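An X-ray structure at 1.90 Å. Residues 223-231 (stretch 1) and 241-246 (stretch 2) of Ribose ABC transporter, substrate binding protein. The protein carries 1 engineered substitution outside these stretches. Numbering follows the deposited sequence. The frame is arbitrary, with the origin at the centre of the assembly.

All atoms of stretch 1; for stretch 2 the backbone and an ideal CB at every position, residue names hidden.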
# COMPACT_ATOMS: atom_id res chain seq x y z
N GLY A 223 9.21 -2.51 -8.01
CA GLY A 223 7.93 -3.04 -7.43
C GLY A 223 7.53 -2.23 -6.20
O GLY A 223 8.14 -1.21 -5.93
N THR A 224 6.52 -2.65 -5.47
CA THR A 224 6.03 -2.03 -4.28
C THR A 224 5.65 -3.15 -3.29
O THR A 224 5.10 -4.13 -3.67
CB THR A 224 4.79 -1.17 -4.57
OG1 THR A 224 5.12 -0.12 -5.45
CG2 THR A 224 4.24 -0.61 -3.33
N ASP A 225 5.97 -2.90 -2.05
CA ASP A 225 5.56 -3.59 -0.84
C ASP A 225 6.74 -3.81 0.10
O ASP A 225 6.56 -3.94 1.26
CB ASP A 225 4.90 -4.95 -1.08
CG ASP A 225 3.48 -4.84 -1.64
OD1 ASP A 225 2.91 -3.76 -1.60
OD2 ASP A 225 3.02 -5.83 -2.19
N ALA A 226 7.92 -3.88 -0.45
CA ALA A 226 9.09 -4.19 0.34
C ALA A 226 8.82 -5.47 1.14
O ALA A 226 9.08 -5.52 2.30
CB ALA A 226 9.43 -3.05 1.27
N ASN A 227 8.29 -6.48 0.49
CA ASN A 227 8.18 -7.78 1.14
C ASN A 227 9.51 -8.47 1.29
O ASN A 227 10.51 -8.07 0.76
CB ASN A 227 7.14 -8.65 0.51
CG ASN A 227 7.54 -9.17 -0.86
OD1 ASN A 227 8.66 -9.37 -1.15
ND2 ASN A 227 6.58 -9.42 -1.65
N GLU A 228 9.50 -9.54 2.04
CA GLU A 228 10.76 -10.19 2.33
C GLU A 228 11.50 -10.70 1.07
O GLU A 228 12.70 -10.60 0.96
CB GLU A 228 10.49 -11.34 3.32
CG GLU A 228 11.73 -12.15 3.66
CD GLU A 228 11.44 -13.32 4.62
OE1 GLU A 228 11.01 -13.05 5.76
OE2 GLU A 228 11.68 -14.50 4.23
N GLY A 229 10.80 -11.24 0.10
CA GLY A 229 11.53 -11.69 -1.12
C GLY A 229 12.08 -10.54 -1.94
O GLY A 229 13.13 -10.63 -2.57
N ALA A 230 11.35 -9.42 -1.91
CA ALA A 230 11.78 -8.20 -2.55
C ALA A 230 13.00 -7.58 -1.89
O ALA A 230 13.88 -7.15 -2.55
CB ALA A 230 10.66 -7.19 -2.59
N LEU A 231 13.05 -7.56 -0.60
CA LEU A 231 14.21 -7.01 0.06
C LEU A 231 15.43 -7.86 -0.29
O LEU A 231 16.46 -7.32 -0.61
CB LEU A 231 13.94 -6.99 1.52
CG LEU A 231 12.87 -6.01 1.98
CD1 LEU A 231 12.50 -6.33 3.43
CD2 LEU A 231 13.30 -4.59 1.78
N UNK A 241 14.55 -1.61 -7.16
CA UNK A 241 13.86 -0.74 -6.18
C UNK A 241 12.58 -1.40 -5.72
O UNK A 241 11.83 -1.99 -6.54
CB UNK A 241 13.55 0.64 -6.78
N UNK A 242 12.31 -1.30 -4.45
CA UNK A 242 10.95 -1.52 -3.98
C UNK A 242 10.54 -0.38 -3.05
O UNK A 242 11.40 0.38 -2.55
CB UNK A 242 10.83 -2.87 -3.27
N UNK A 243 9.25 -0.27 -2.77
CA UNK A 243 8.76 0.81 -1.94
C UNK A 243 7.96 0.21 -0.78
O UNK A 243 7.04 -0.60 -1.01
CB UNK A 243 7.91 1.79 -2.76
N UNK A 244 8.29 0.60 0.46
CA UNK A 244 7.44 0.25 1.65
C UNK A 244 6.33 1.27 1.87
O UNK A 244 6.56 2.48 1.74
CB UNK A 244 8.29 0.16 2.92
N UNK A 245 5.12 0.77 2.14
CA UNK A 245 4.00 1.61 2.50
C UNK A 245 3.89 1.76 4.00
O UNK A 245 2.91 2.27 4.45
CB UNK A 245 2.70 1.04 1.93
N UNK A 246 4.88 1.28 4.76
CA UNK A 246 5.02 1.61 6.20
C UNK A 246 3.79 1.23 7.02
O UNK A 246 3.17 2.07 7.68
CB UNK A 246 5.29 3.11 6.37

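Position 241 opens the strand with extended backbone angles (-150/139), and its carbonyl is what meets stretch 1: Gly223 N donates to O of residue 241 at 3.0 Å. The CA-to-CB bond points away, and the ideal CB has nothing of stretch 1 nearby. Since the bond to Gly223 uses main-chain atoms alone, stretch 1 leaves the choice wide, and beta-branched, aromatic or aliphatic residues would all suit an extended strand. The deposited residue is Leu241, with chi1 t and chi2 p; its side chain keeps clear of stretch 1.

At position 242 the CB leaves sideways, and the ideal CB lies 4.1 Å from Gly223 O, 4.2 Å from Ala226 N and 4.4 Å from Ala230 CB. Stretch 1 turns here, with Ala226 at phi/psi 52/47, and Ala226 N is 3.4 Å from O of residue 243 but at a poor angle for a hydrogen bond. A short side chain carrying an acceptor could take up that amide, while the methyl groups of Ala226 and Ala230 offer a nonpolar surface beside it. Serine, threonine, asparagine or aspartate could supply the acceptor; valine would suit the methyl groups but leave the amide without this partner. The residue is Thr242, chi1 t. Its OG1 accepts from Ala226 N at 3.1 Å and 142°, and its CG2 lies 4.0 Å from Ala226 CB and 4.4 Å from Leu231 CD2, so the hydroxyl meets the amide of Ala226 and the methyl packs against its CB, with Leu231 beyond. The backbone adds a CA-H...O contact, from Thr242 CA to Gly223 O at 3.4 Å.

At position 243, O of residue 243 accepts from Asp225 N at 2.7 Å. The CB points sideways, and its ideal position is 4.3 Å from Thr224 OG1. Angles of -125/128 favor a beta-branched residue, and valine, isoleucine or threonine would all be reasonable. Val243 is found, chi1 t, with its CB 4.3 Å from Thr224 OG1; Thr224 CG2 lies 3.6 Å from Val243 O, a contact independent of the side chain.

Position 244 places its ideal CB 3.8 Å from Ala226 CB, a methyl that points toward stretch 2. A small residue, such as alanine, serine or cysteine, would suit this contact. Ser244 keeps it, and with chi1 t its OG accepts from N of residue 246 at 2.9 Å, bracing the turn after the strand.

The CB at position 245 has no close neighbor in stretch 1, but the carboxylate of Asp225 lies within reach of a longer polar side chain, so lysine, arginine or glutamine could be considered. Gln245 reaches in that direction through water: one molecule donates to Asp225 OD1 at 2.6 Å and to Gln245 OE1 at 2.9 Å. A second bridges the main chains, donating to Asp225 O at 2.9 Å and accepting from Gln245 N at 3.0 Å.

Position 246 is out of reach, and its positive phi would favor glycine or asparagine. Cys246 occupies it, at a helix N-cap, covalently bonded to a group elsewhere in the structure.

Stretch 2, residues 241-246: LTVSQC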
# COMPACT_ATOMS: atom_id res chain seq x y z
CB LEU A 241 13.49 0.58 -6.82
CG LEU A 241 12.73 1.68 -6.06
CD1 LEU A 241 13.75 2.40 -5.24
CD2 LEU A 241 12.08 2.76 -6.95
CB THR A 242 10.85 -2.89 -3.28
OG1 THR A 242 9.49 -3.18 -2.97
CG2 THR A 242 11.68 -2.94 -2.02
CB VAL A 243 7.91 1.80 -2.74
CG1 VAL A 243 7.46 3.03 -1.87
CG2 VAL A 243 8.72 2.32 -3.91
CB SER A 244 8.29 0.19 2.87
OG SER A 244 7.46 0.09 3.99
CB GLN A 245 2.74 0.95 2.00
CG GLN A 245 2.66 0.94 0.49
CD GLN A 245 1.27 0.45 0.05
OE1 GLN A 245 1.14 -0.62 -0.52
NE2 GLN A 245 0.24 1.21 0.38
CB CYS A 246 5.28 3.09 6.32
SG CYS A 246 6.89 3.57 5.59
O HOH W 1 4.58 -2.16 2.35
O HOH W 2 2.40 -2.88 0.74
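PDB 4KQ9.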